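PDB 2R3B: ADP-dependent (S)-NAD(P)H-hydrate dehydratase from Enterococcus faecalis, which probably catalyses the ADP-dependent dehydration of (S)-NAD(P)H hydrate, releasing AMP and phosphate and restoring damaged NAD(P)H to its working form. Local coordinates for residues E217-T222 and T251-A256; A112-I117 and I240-L245; E29-Q34 and A246-T251; P226-G231 and Y260-I265; P171-W176 and E185-A190. All blocks are in the same frame, centred on the assembly; numbering follows the deposited sequence. Where two conformers were deposited one is given.

Contact 1: residues E217-T222 and T251-A256; sequences EPFQNT and TIETIA
F219 reaches from the short strand 219-220 to the first turn of helix 252-269, with A256, E253 and I252 gathered round its ring. Just before it, the carbonyl O of E217 lies 4.1 Å above one face of the F219 ring, toward the rim; H214, which hydrogen-bonds this same oxygen through NE2, has its own ring meeting F219 nearly parallel. The phenylalanine CG stands opposite the carbonyl carbon (chi1 -59°), which carries the ring across to the helix. There A256 covers the other face in a CH-pi contact, CB lying 4.0 Å from the F219 centroid and close to the ring normal. E253 comes to the rim instead: its OE2 lies in the ring plane, 3.8 Å from F219 CZ, with the carboxylate almost perpendicular to the ring. I252 adds its CG2 branch, 4.1 Å from F219 CE2. Next along the strand, Q220 folds its amide back so that NE2 bonds N221 O at 3.1 Å, and in the conformer modelled here N221 ND2 bonds S263 OG further down the same helix. T222, two residues past the strand, bonds L23 O through OG1. The chemistry is that of a lightly polarised apolar join: an aliphatic C-H over the pi face and a carboxylate oxygen at the rim, where the ring hydrogens are slightly positive, so both approaches are probably mildly attractive.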
# COMPACT_ATOMS: atom_id res chain seq x y z
N GLU B 217 -6.87 43.07 -0.58
CA GLU B 217 -7.94 42.81 0.39
C GLU B 217 -7.84 41.36 0.80
O GLU B 217 -7.74 40.50 -0.07
CB GLU B 217 -9.35 43.03 -0.21
CG GLU B 217 -9.74 44.51 -0.25
CD GLU B 217 -11.23 44.75 -0.56
OE1 GLU B 217 -11.91 43.84 -1.12
OE2 GLU B 217 -11.71 45.87 -0.24
N PRO B 218 -7.93 41.09 2.10
CA PRO B 218 -7.80 39.72 2.57
C PRO B 218 -8.93 38.83 2.07
O PRO B 218 -10.03 39.31 1.79
CB PRO B 218 -7.88 39.84 4.08
CG PRO B 218 -8.55 41.18 4.34
CD PRO B 218 -8.15 42.04 3.21
N PHE B 219 -8.65 37.54 1.98
CA PHE B 219 -9.64 36.54 1.62
C PHE B 219 -10.03 35.81 2.89
O PHE B 219 -9.17 35.44 3.69
CB PHE B 219 -9.05 35.50 0.68
CG PHE B 219 -8.50 36.05 -0.61
CD1 PHE B 219 -9.30 36.17 -1.72
CD2 PHE B 219 -7.17 36.38 -0.71
CE1 PHE B 219 -8.78 36.65 -2.92
CE2 PHE B 219 -6.66 36.86 -1.90
CZ PHE B 219 -7.47 36.99 -3.00
N GLN B 220 -11.32 35.53 3.02
CA GLN B 220 -11.87 34.84 4.16
C GLN B 220 -12.48 33.53 3.69
O GLN B 220 -13.43 33.55 2.94
CB GLN B 220 -12.97 35.67 4.80
CG GLN B 220 -13.62 34.98 5.98
CD GLN B 220 -12.62 34.63 7.06
OE1 GLN B 220 -12.05 35.51 7.70
NE2 GLN B 220 -12.38 33.35 7.24
N ASN B 221 -11.92 32.40 4.13
CA ASN B 221 -12.49 31.12 3.73
C ASN B 221 -13.82 30.90 4.45
O ASN B 221 -14.03 31.38 5.56
CB ASN B 221 -11.53 29.98 4.03
CG ASN B 221 -11.95 28.70 3.36
OD1 ASN B 221 -12.56 28.70 2.28
ND2 ASN B 221 -11.59 27.60 3.97
N THR B 222 -14.73 30.20 3.79
CA THR B 222 -16.07 30.02 4.28
C THR B 222 -16.40 28.56 4.55
O THR B 222 -17.55 28.21 4.79
CB THR B 222 -17.08 30.57 3.27
OG1 THR B 222 -16.87 30.00 1.99
CG2 THR B 222 -16.97 32.11 3.17
N THR B 251 -0.57 34.73 -8.53
CA THR B 251 -1.25 35.73 -7.73
C THR B 251 -1.81 35.08 -6.47
O THR B 251 -1.96 33.86 -6.41
CB THR B 251 -2.37 36.41 -8.51
OG1 THR B 251 -3.41 35.49 -8.76
CG2 THR B 251 -1.86 36.94 -9.83
N ILE B 252 -2.17 35.87 -5.46
CA ILE B 252 -2.61 35.28 -4.20
C ILE B 252 -3.98 34.61 -4.35
O ILE B 252 -4.34 33.75 -3.55
CB ILE B 252 -2.49 36.27 -3.03
CG1 ILE B 252 -1.10 36.94 -3.03
CG2 ILE B 252 -2.74 35.56 -1.66
CD1 ILE B 252 0.13 35.97 -3.20
N GLU B 253 -4.73 34.93 -5.42
CA GLU B 253 -5.98 34.24 -5.67
C GLU B 253 -5.76 32.72 -5.79
O GLU B 253 -6.62 31.91 -5.42
CB GLU B 253 -6.64 34.73 -6.94
CG GLU B 253 -7.41 36.07 -6.78
CD GLU B 253 -6.54 37.33 -6.77
OE1 GLU B 253 -5.31 37.28 -7.04
OE2 GLU B 253 -7.12 38.40 -6.50
N THR B 254 -4.61 32.35 -6.34
CA THR B 254 -4.27 30.94 -6.52
C THR B 254 -4.18 30.24 -5.17
O THR B 254 -4.64 29.14 -5.04
CB THR B 254 -2.98 30.80 -7.35
OG1 THR B 254 -3.27 31.22 -8.70
CG2 THR B 254 -2.47 29.36 -7.36
N ILE B 255 -3.58 30.91 -4.19
CA ILE B 255 -3.45 30.38 -2.85
C ILE B 255 -4.83 30.26 -2.21
O ILE B 255 -5.15 29.27 -1.60
CB ILE B 255 -2.49 31.27 -1.99
CG1 ILE B 255 -1.09 31.34 -2.60
CG2 ILE B 255 -2.38 30.71 -0.54
CD1 ILE B 255 -0.18 32.34 -1.96
N ALA B 256 -5.68 31.29 -2.37
CA ALA B 256 -7.04 31.24 -1.89
C ALA B 256 -7.83 30.08 -2.49
O ALA B 256 -8.65 29.45 -1.81
CB ALA B 256 -7.74 32.58 -2.17

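Contact 2: residues A112-I117 and I240-L245; sequences ADVILI and IIAGFL
V114 fits against A242 and L245, where helix 233-247 lies on the central sheet of this ribokinase-like alpha/beta fold. Strand 114-117 and the local helix axis run nearly antiparallel, at 170°, and come within 8.4 Å. The bump is the forked end of V114, and the hollow lies between two residues about one helical turn apart. With CG1 anti to the backbone N (chi1 -176°), that methyl of V114 sits on the A242 side, 3.7 Å from A242 O. The other branch, V114 CG2, reaches toward the next helical turn and rests 3.8 Å from L245 C. A242 offers just a methyl group, a shallow knob that settles between V114 and L116; A242 CB is 4.3 Å from L116 CB. I145 of the neighbouring strand touches both L116 and A242 and continues the apolar layer. Toward the N-terminal end of the helix, D235 belongs to the predicted hydrate-binding site, about 7 Å from L116 between side chains. At the other end of the contact, V114 CG2 lies 4.1 Å from L245 CB.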
# COMPACT_ATOMS: atom_id res chain seq x y z
N ALA B 112 13.75 24.25 -8.72
CA ALA B 112 12.34 24.26 -8.34
C ALA B 112 11.63 25.53 -8.77
O ALA B 112 12.22 26.63 -8.72
CB ALA B 112 12.21 24.09 -6.86
N ASP B 113 10.35 25.40 -9.13
CA ASP B 113 9.48 26.57 -9.28
C ASP B 113 8.83 26.95 -7.95
O ASP B 113 8.56 28.11 -7.71
CB ASP B 113 8.40 26.27 -10.34
CG ASP B 113 8.99 26.04 -11.69
OD1 ASP B 113 9.68 26.95 -12.17
OD2 ASP B 113 8.79 24.97 -12.31
N VAL B 114 8.57 25.95 -7.11
CA VAL B 114 7.87 26.07 -5.80
C VAL B 114 8.60 25.18 -4.82
O VAL B 114 8.92 24.02 -5.13
CB VAL B 114 6.39 25.60 -5.92
CG1 VAL B 114 5.63 25.82 -4.56
CG2 VAL B 114 5.70 26.33 -7.09
N ILE B 115 8.90 25.73 -3.65
CA ILE B 115 9.48 25.03 -2.53
C ILE B 115 8.52 25.10 -1.35
O ILE B 115 8.13 26.19 -0.94
CB ILE B 115 10.79 25.72 -2.09
CG1 ILE B 115 11.78 25.81 -3.27
CG2 ILE B 115 11.38 25.05 -0.84
CD1 ILE B 115 12.85 26.85 -3.01
N LEU B 116 8.18 23.94 -0.79
CA LEU B 116 7.47 23.83 0.47
C LEU B 116 8.43 23.26 1.48
O LEU B 116 9.04 22.19 1.26
CB LEU B 116 6.25 22.90 0.34
CG LEU B 116 5.60 22.44 1.64
CD1 LEU B 116 4.98 23.66 2.40
CD2 LEU B 116 4.55 21.36 1.42
N ILE B 117 8.60 23.98 2.59
CA ILE B 117 9.41 23.49 3.68
C ILE B 117 8.63 23.50 5.00
O ILE B 117 7.98 24.50 5.36
CB ILE B 117 10.75 24.27 3.82
CG1 ILE B 117 11.65 23.61 4.89
CG2 ILE B 117 10.48 25.78 4.05
CD1 ILE B 117 13.14 23.99 4.77
N ILE B 240 -1.34 20.99 -1.44
CA ILE B 240 -2.28 21.58 -2.40
C ILE B 240 -1.84 22.99 -2.78
O ILE B 240 -1.87 23.34 -3.98
CB ILE B 240 -3.72 21.61 -1.88
CG1 ILE B 240 -4.23 20.20 -1.59
CG2 ILE B 240 -4.63 22.23 -2.96
CD1 ILE B 240 -5.59 20.08 -0.86
N ILE B 241 -1.45 23.79 -1.79
CA ILE B 241 -0.98 25.15 -2.08
C ILE B 241 0.21 25.07 -3.02
O ILE B 241 0.28 25.76 -4.06
CB ILE B 241 -0.66 25.95 -0.79
CG1 ILE B 241 -1.95 26.23 -0.00
CG2 ILE B 241 0.13 27.29 -1.16
CD1 ILE B 241 -1.71 26.77 1.47
N ALA B 242 1.15 24.21 -2.69
CA ALA B 242 2.36 24.06 -3.53
C ALA B 242 2.03 23.65 -4.97
O ALA B 242 2.55 24.22 -5.93
CB ALA B 242 3.35 23.06 -2.84
N GLY B 243 1.16 22.65 -5.15
CA GLY B 243 0.73 22.20 -6.47
C GLY B 243 -0.03 23.27 -7.25
O GLY B 243 0.11 23.38 -8.46
N PHE B 244 -0.84 24.07 -6.55
CA PHE B 244 -1.54 25.16 -7.20
C PHE B 244 -0.57 26.23 -7.70
O PHE B 244 -0.68 26.67 -8.85
CB PHE B 244 -2.60 25.78 -6.28
CG PHE B 244 -3.95 25.15 -6.44
CD1 PHE B 244 -4.09 23.76 -6.42
CD2 PHE B 244 -5.09 25.93 -6.56
CE1 PHE B 244 -5.34 23.16 -6.59
CE2 PHE B 244 -6.36 25.33 -6.71
CZ PHE B 244 -6.48 23.95 -6.71
N LEU B 245 0.37 26.64 -6.85
CA LEU B 245 1.35 27.67 -7.24
C LEU B 245 2.25 27.18 -8.39
O LEU B 245 2.79 27.97 -9.15
CB LEU B 245 2.17 28.12 -6.04
CG LEU B 245 1.40 28.98 -5.05
CD1 LEU B 245 2.22 29.17 -3.78
CD2 LEU B 245 1.03 30.35 -5.67

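Contact 3: residues E29-Q34 and A246-T251; sequences EEVITQ and AQFKPT. With EDO (1,2-ethanediol), chain P.
F248, just past the end of helix 233-247, lays its ring against V31, I32 and T33, where helix 25-31 gives way to extended chain; the join pins the N-terminal part of the alpha/beta fold to the helical layer beside its sheet. The ring is sandwiched. V31 O stands over one face toward the rim, 3.3 Å from F248 CD1, and Q247 CB covers the centre of the opposite face. On the V31 side I32 also contributes a CH-pi contact, its CA 4.2 Å from the centroid of the F248 ring. V31 holds CG1 opposite the backbone N (chi1 171°) and packs it 3.8 Å from F248 CD2. The first bond of the I32 side chain points away, yet its CG2 branch comes near F248 CZ. Y274 of a second subunit packs on F248 and I32, so this tight core also adjoins a subunit interface. At its margin T33 OG1 lies 3.9 Å from F248 CD1, and T33 O hydrogen-bonds the same Y274. The other side is looser. K249 and P250 are exposed, the lysine is not modelled beyond CD, and P250, centre of an inverse gamma turn, offers its O to an ethanediol in a weak bond. Between the tight and loose parts one water joins the backbones: it donates to V31 O at 2.8 Å and accepts from K249 N at 3.2 Å.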
# COMPACT_ATOMS: atom_id res chain seq x y z
N GLU B 29 -13.34 28.57 -10.10
CA GLU B 29 -13.54 28.83 -11.52
C GLU B 29 -12.52 29.78 -12.09
O GLU B 29 -12.07 29.61 -13.22
CB GLU B 29 -14.99 29.38 -11.73
CG GLU B 29 -16.00 28.31 -11.41
CD GLU B 29 -17.43 28.82 -11.36
OE1 GLU B 29 -17.63 30.06 -11.42
OE2 GLU B 29 -18.32 27.95 -11.24
N GLU B 30 -12.11 30.74 -11.28
CA GLU B 30 -11.14 31.73 -11.64
C GLU B 30 -9.76 31.10 -11.77
O GLU B 30 -9.08 31.33 -12.76
CB GLU B 30 -11.09 32.83 -10.59
CG GLU B 30 -10.09 33.94 -10.88
CD GLU B 30 -10.03 35.06 -9.84
OE1 GLU B 30 -11.03 35.31 -9.12
OE2 GLU B 30 -8.96 35.70 -9.76
N VAL B 31 -9.37 30.33 -10.77
CA VAL B 31 -7.99 29.82 -10.64
C VAL B 31 -7.72 28.58 -11.50
O VAL B 31 -6.67 28.48 -12.15
CB VAL B 31 -7.69 29.51 -9.14
CG1 VAL B 31 -6.34 28.77 -8.97
CG2 VAL B 31 -7.69 30.81 -8.34
N ILE B 32 -8.64 27.61 -11.49
CA ILE B 32 -8.39 26.33 -12.13
C ILE B 32 -8.74 26.47 -13.59
O ILE B 32 -9.90 26.54 -13.94
CB ILE B 32 -9.20 25.18 -11.52
CG1 ILE B 32 -8.88 25.07 -10.00
CG2 ILE B 32 -8.94 23.85 -12.28
CD1 ILE B 32 -9.77 24.09 -9.26
N THR B 33 -7.71 26.53 -14.42
CA THR B 33 -7.87 26.75 -15.85
C THR B 33 -7.80 25.43 -16.61
O THR B 33 -7.20 24.45 -16.16
CB THR B 33 -6.82 27.77 -16.35
OG1 THR B 33 -5.53 27.39 -15.91
CG2 THR B 33 -7.13 29.20 -15.79
N GLN B 34 -8.44 25.39 -17.77
CA GLN B 34 -8.26 24.28 -18.69
C GLN B 34 -6.85 24.26 -19.21
O GLN B 34 -6.34 25.28 -19.62
CB GLN B 34 -9.21 24.40 -19.88
CG GLN B 34 -10.58 23.85 -19.64
CD GLN B 34 -11.41 23.79 -20.94
OE1 GLN B 34 -12.51 23.25 -20.94
NE2 GLN B 34 -10.86 24.35 -22.04
N ALA B 246 2.40 25.87 -8.50
CA ALA B 246 3.19 25.26 -9.56
C ALA B 246 2.55 25.41 -10.94
O ALA B 246 3.27 25.52 -11.92
CB ALA B 246 3.45 23.79 -9.27
N GLN B 247 1.22 25.47 -10.97
CA GLN B 247 0.45 25.35 -12.21
C GLN B 247 -0.28 26.61 -12.64
O GLN B 247 -0.53 26.77 -13.83
CB GLN B 247 -0.67 24.35 -11.98
CG GLN B 247 -0.31 22.99 -11.81
CD GLN B 247 -1.54 22.22 -11.48
OE1 GLN B 247 -2.32 21.89 -12.37
NE2 GLN B 247 -1.73 21.92 -10.19
N PHE B 248 -0.69 27.43 -11.69
CA PHE B 248 -1.68 28.48 -11.97
C PHE B 248 -1.04 29.86 -11.88
O PHE B 248 0.16 29.97 -11.66
CB PHE B 248 -2.87 28.30 -11.04
CG PHE B 248 -3.59 26.98 -11.21
CD1 PHE B 248 -3.99 26.56 -12.45
CD2 PHE B 248 -3.88 26.17 -10.09
CE1 PHE B 248 -4.63 25.35 -12.62
CE2 PHE B 248 -4.52 24.96 -10.24
CZ PHE B 248 -4.91 24.54 -11.47
N LYS B 249 -1.82 30.90 -12.06
CA LYS B 249 -1.27 32.24 -12.14
C LYS B 249 -0.60 32.63 -10.84
O LYS B 249 -1.04 32.25 -9.76
CB LYS B 249 -2.36 33.26 -12.51
CG LYS B 249 -2.86 33.03 -13.95
CD LYS B 249 -3.66 34.22 -14.54
N PRO B 250 0.53 33.33 -10.93
CA PRO B 250 1.29 33.71 -9.74
C PRO B 250 0.68 34.86 -8.94
O PRO B 250 1.35 35.85 -8.69
CB PRO B 250 2.66 34.08 -10.32
CG PRO B 250 2.34 34.56 -11.70
CD PRO B 250 1.19 33.75 -12.18
N THR B 251 -0.57 34.73 -8.53
CA THR B 251 -1.25 35.73 -7.73
C THR B 251 -1.81 35.08 -6.47
O THR B 251 -1.96 33.86 -6.41
CB THR B 251 -2.37 36.41 -8.51
OG1 THR B 251 -3.41 35.49 -8.76
CG2 THR B 251 -1.86 36.94 -9.83
C1 EDO P . 4.21 37.83 -5.51
O1 EDO P . 4.45 37.83 -6.92
C2 EDO P . 2.84 38.41 -5.17
O2 EDO P . 1.82 37.91 -6.05
O HOH W 1 -4.87 30.48 -12.81

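Contact 4: residues P226-G231 and Y260-I265; sequences PGMATG and YLHSLI
The imidazole of H262 meets the end of M228, a selenomethionine here, whose CE methyl approaches the ring obliquely. The closest pair is M228 CE and H262 CE1, at 3.3 Å, a tight approach for two carbons; H262 ND1 follows at 3.6 Å from the same methyl. NE2, on the other side of CE1 from ND1, makes a weak hydrogen bond to T233 O, while L237 and I240 of helix 233-247 pack on the histidine. The ring gets there because CG is anti to the backbone N (chi1 174°), which swings it out from helix 252-269 toward the loop 226-231. M228 comes the other way, the two side chains sliding past each other in opposite directions; a bend about the CG-SE bond (chi3 68°) turns the methyl toward the CE1-ND1 side of the ring and also brings M228 CE 4.1 Å from S263 CA. The loop itself is secured at T233, whose OG1 bonds M228 O, and P226 O receives R35 of a third subunit. Chemically this is a methyl packed against a heteroaromatic ring, without polar pairing between the two. The contact lies close to the start of helix 233-247, where G234 and D235 are predicted to bind AMP and hydrate, a region that probably corresponds to the anion hole of ribokinase-like enzymes.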
# COMPACT_ATOMS: atom_id res chain seq x y z
N PRO B 226 -14.92 20.48 12.02
CA PRO B 226 -14.10 19.74 12.99
C PRO B 226 -13.84 18.26 12.69
O PRO B 226 -13.01 17.67 13.38
CB PRO B 226 -14.88 19.91 14.31
CG PRO B 226 -16.27 20.18 13.90
CD PRO B 226 -16.22 20.89 12.58
N GLY B 227 -14.46 17.70 11.67
CA GLY B 227 -14.07 16.37 11.15
C GLY B 227 -12.68 16.35 10.52
O GLY B 227 -12.07 15.29 10.37
N MSE B 228 -12.16 17.53 10.18
CA MSE B 228 -10.84 17.70 9.58
C MSE B 228 -9.77 17.96 10.64
O MSE B 228 -8.61 18.14 10.32
CB MSE B 228 -10.88 18.87 8.59
CG MSE B 228 -11.77 18.64 7.40
SE MSE B 228 -12.08 20.30 6.40
CE MSE B 228 -10.25 20.48 5.75
N ALA B 229 -10.17 17.99 11.92
CA ALA B 229 -9.25 18.30 13.02
C ALA B 229 -8.47 17.03 13.39
O ALA B 229 -8.67 16.44 14.47
CB ALA B 229 -10.02 18.83 14.22
N THR B 230 -7.60 16.62 12.49
CA THR B 230 -6.87 15.39 12.67
C THR B 230 -5.48 15.58 12.07
O THR B 230 -5.28 16.41 11.18
CB THR B 230 -7.60 14.18 12.04
OG1 THR B 230 -6.89 12.98 12.37
CG2 THR B 230 -7.73 14.28 10.53
N GLY B 231 -4.51 14.84 12.58
CA GLY B 231 -3.13 15.00 12.08
C GLY B 231 -3.03 14.76 10.60
O GLY B 231 -3.49 13.73 10.10
N TYR B 260 -9.59 27.11 -0.38
CA TYR B 260 -11.01 26.84 -0.54
C TYR B 260 -11.30 25.40 -0.95
O TYR B 260 -12.22 24.76 -0.42
CB TYR B 260 -11.63 27.80 -1.59
CG TYR B 260 -13.14 27.63 -1.65
CD1 TYR B 260 -13.96 28.16 -0.62
CD2 TYR B 260 -13.75 26.89 -2.64
CE1 TYR B 260 -15.34 27.97 -0.64
CE2 TYR B 260 -15.13 26.69 -2.65
CZ TYR B 260 -15.91 27.24 -1.66
OH TYR B 260 -17.28 27.03 -1.70
N LEU B 261 -10.56 24.89 -1.92
CA LEU B 261 -10.79 23.54 -2.40
C LEU B 261 -10.54 22.53 -1.30
O LEU B 261 -11.32 21.60 -1.14
CB LEU B 261 -9.85 23.21 -3.58
CG LEU B 261 -10.06 21.86 -4.26
CD1 LEU B 261 -11.51 21.71 -4.71
CD2 LEU B 261 -9.03 21.68 -5.42
N HIS B 262 -9.46 22.71 -0.55
CA HIS B 262 -9.15 21.82 0.59
C HIS B 262 -10.36 21.67 1.55
O HIS B 262 -10.73 20.58 1.91
CB HIS B 262 -7.92 22.38 1.30
CG HIS B 262 -7.54 21.70 2.57
ND1 HIS B 262 -7.74 22.28 3.81
CD2 HIS B 262 -6.85 20.54 2.80
CE1 HIS B 262 -7.24 21.49 4.75
NE2 HIS B 262 -6.70 20.43 4.17
N SER B 263 -10.95 22.80 1.94
CA SER B 263 -12.10 22.77 2.85
C SER B 263 -13.41 22.35 2.16
O SER B 263 -14.29 21.81 2.83
CB SER B 263 -12.24 24.13 3.53
OG SER B 263 -12.45 25.14 2.59
N LEU B 264 -13.57 22.60 0.86
CA LEU B 264 -14.77 22.16 0.14
C LEU B 264 -14.84 20.66 0.12
O LEU B 264 -15.85 20.04 0.42
CB LEU B 264 -14.79 22.69 -1.30
CG LEU B 264 -15.93 22.22 -2.21
CD1 LEU B 264 -17.25 22.83 -1.71
CD2 LEU B 264 -15.68 22.63 -3.63
N ILE B 265 -13.71 20.05 -0.23
CA ILE B 265 -13.64 18.59 -0.26
C ILE B 265 -13.82 18.03 1.15
O ILE B 265 -14.55 17.05 1.35
CB ILE B 265 -12.32 18.11 -0.90
CG1 ILE B 265 -12.25 18.46 -2.38
CG2 ILE B 265 -12.20 16.57 -0.74
CD1 ILE B 265 -10.80 18.35 -2.96

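Contact 5: residues P171-W176 and E185-A190; sequences PHQMEW and EQQTLA
Q187 carries this contact, reaching from an inverse gamma turn to the first turn of helix 173-180, whose start is closed by a capping box of H172 and E175. With CG opposite the carbonyl carbon (chi1 -64°), the extended chain carries the amide alongside Q173 and W176. Q187 NE2 donates to Q173 O at 3.1 Å in a nearly straight bond of 174°; the acceptor lies in the glutamine amide plane, while the donor is tilted somewhat from the carbonyl plane. The same NE2 also bonds L182 O, so two backbone carbonyls hold the amide, which probably settles which way it is flipped. W176 presents its edge: W176 CD1 is 3.4 Å from Q187 CD, with OE1 in the indole plane and the amide turned steeply, 73°, against the ring. The indole N-H goes to N192 OD1, which ties helix 173-180 directly to helix 189-199. Within the capping box H172 N gives a bond of 3.0 Å to E175 OE1; H172 is itself predicted to bind the hydrate substrate. Q173 runs its aliphatic part past the glutamine oxygen, Q173 CG lying 3.8 Å from Q187 OE1. One water closes the gap between the two side-chain amides, accepting from Q173 NE2 at 2.8 Å and donating to Q187 OE1 at 2.6 Å.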
# COMPACT_ATOMS: atom_id res chain seq x y z
N PRO B 171 0.75 29.58 9.11
CA PRO B 171 0.71 29.31 10.53
C PRO B 171 -0.68 29.03 11.08
O PRO B 171 -1.65 29.59 10.59
CB PRO B 171 1.20 30.63 11.13
CG PRO B 171 0.68 31.67 10.19
CD PRO B 171 0.88 31.03 8.84
N HIS B 172 -0.76 28.14 12.07
CA HIS B 172 -1.94 28.13 12.92
C HIS B 172 -1.76 29.27 13.93
O HIS B 172 -0.75 29.96 13.92
CB HIS B 172 -2.22 26.75 13.55
CG HIS B 172 -1.12 26.21 14.40
ND1 HIS B 172 -0.47 26.95 15.36
CD2 HIS B 172 -0.59 24.96 14.48
CE1 HIS B 172 0.42 26.20 15.98
NE2 HIS B 172 0.36 24.98 15.47
N GLN B 173 -2.75 29.51 14.77
CA GLN B 173 -2.74 30.69 15.65
C GLN B 173 -1.52 30.83 16.58
O GLN B 173 -1.01 31.94 16.77
CB GLN B 173 -4.09 30.81 16.40
CG GLN B 173 -5.24 31.22 15.42
CD GLN B 173 -6.68 30.87 15.87
OE1 GLN B 173 -7.07 29.69 15.96
NE2 GLN B 173 -7.48 31.90 16.07
N MSE B 174 -1.01 29.73 17.12
CA MSE B 174 0.15 29.81 18.01
C MSE B 174 1.45 30.02 17.23
O MSE B 174 2.35 30.72 17.68
CB MSE B 174 0.21 28.58 18.92
CG MSE B 174 -0.93 28.52 19.94
SE MSE B 174 -1.01 30.08 21.15
CE MSE B 174 0.50 29.67 22.28
N GLU B 175 1.53 29.45 16.03
CA GLU B 175 2.68 29.71 15.16
C GLU B 175 2.67 31.18 14.77
O GLU B 175 3.73 31.82 14.73
CB GLU B 175 2.67 28.78 13.93
CG GLU B 175 3.13 27.36 14.22
CD GLU B 175 2.59 26.28 13.26
OE1 GLU B 175 1.73 26.57 12.40
OE2 GLU B 175 3.02 25.11 13.40
N TRP B 176 1.49 31.73 14.50
CA TRP B 176 1.38 33.16 14.14
C TRP B 176 1.76 34.08 15.31
O TRP B 176 2.37 35.13 15.11
CB TRP B 176 -0.04 33.47 13.71
CG TRP B 176 -0.31 34.85 13.24
CD1 TRP B 176 -1.37 35.61 13.62
CD2 TRP B 176 0.44 35.66 12.31
NE1 TRP B 176 -1.36 36.79 12.96
CE2 TRP B 176 -0.25 36.87 12.17
CE3 TRP B 176 1.62 35.47 11.56
CZ2 TRP B 176 0.17 37.88 11.34
CZ3 TRP B 176 2.06 36.48 10.76
CH2 TRP B 176 1.35 37.69 10.65
N GLU B 185 -5.35 36.82 21.60
CA GLU B 185 -6.29 37.92 21.91
C GLU B 185 -6.12 39.15 21.02
O GLU B 185 -7.11 39.79 20.67
CB GLU B 185 -6.24 38.31 23.42
CG GLU B 185 -4.89 38.11 24.19
CD GLU B 185 -4.17 39.40 24.60
OE1 GLU B 185 -4.69 40.52 24.37
OE2 GLU B 185 -3.05 39.29 25.16
N GLN B 186 -4.89 39.46 20.62
CA GLN B 186 -4.61 40.63 19.79
C GLN B 186 -4.60 40.36 18.28
O GLN B 186 -4.34 41.26 17.49
CB GLN B 186 -3.27 41.25 20.21
CG GLN B 186 -3.33 42.06 21.49
CD GLN B 186 -4.16 43.32 21.32
OE1 GLN B 186 -5.18 43.49 21.99
NE2 GLN B 186 -3.74 44.19 20.41
N GLN B 187 -4.89 39.12 17.87
CA GLN B 187 -4.89 38.78 16.44
C GLN B 187 -6.16 39.27 15.74
O GLN B 187 -6.98 38.48 15.25
CB GLN B 187 -4.66 37.27 16.23
CG GLN B 187 -3.27 36.83 16.72
CD GLN B 187 -2.98 35.36 16.58
OE1 GLN B 187 -3.74 34.62 15.96
NE2 GLN B 187 -1.87 34.91 17.16
N THR B 188 -6.30 40.59 15.68
CA THR B 188 -7.41 41.25 15.03
C THR B 188 -7.08 41.39 13.57
O THR B 188 -5.91 41.36 13.18
CB THR B 188 -7.64 42.69 15.61
OG1 THR B 188 -6.55 43.56 15.24
CG2 THR B 188 -7.77 42.63 17.13
N LEU B 189 -8.11 41.61 12.76
CA LEU B 189 -7.95 41.84 11.34
C LEU B 189 -6.93 42.95 11.05
O LEU B 189 -6.03 42.79 10.22
CB LEU B 189 -9.30 42.20 10.72
CG LEU B 189 -9.46 42.03 9.20
CD1 LEU B 189 -10.94 41.84 8.88
CD2 LEU B 189 -8.91 43.22 8.41
N ALA B 190 -7.06 44.07 11.76
CA ALA B 190 -6.14 45.21 11.58
C ALA B 190 -4.72 44.87 11.99
O ALA B 190 -3.76 45.21 11.29
CB ALA B 190 -6.64 46.40 12.40
O HOH W 2 -6.26 34.33 15.26

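Overall arrangement
From the N terminus, contact 3 opens first at 29-34 and closes at 246-251, spanning most of the chain. Contact 2 is nested inside it, tying strand 114-117 of the sheet to helix 233-247. Nested again within both, contact 5 closes a short loop between helices 173-180 and 189-199, about 28 Å from contact 3 between centres. Contact 1 then starts at strand 219-220 and crosses contacts 2 and 3, sharing T251 with contact 3. Contact 4, opening at 226-231, crosses contacts 1, 2 and 3 and ends last. Helices 233-247 and 252-269 thus join the sheet, the N-terminal helix 25-31 and the loop 226-231.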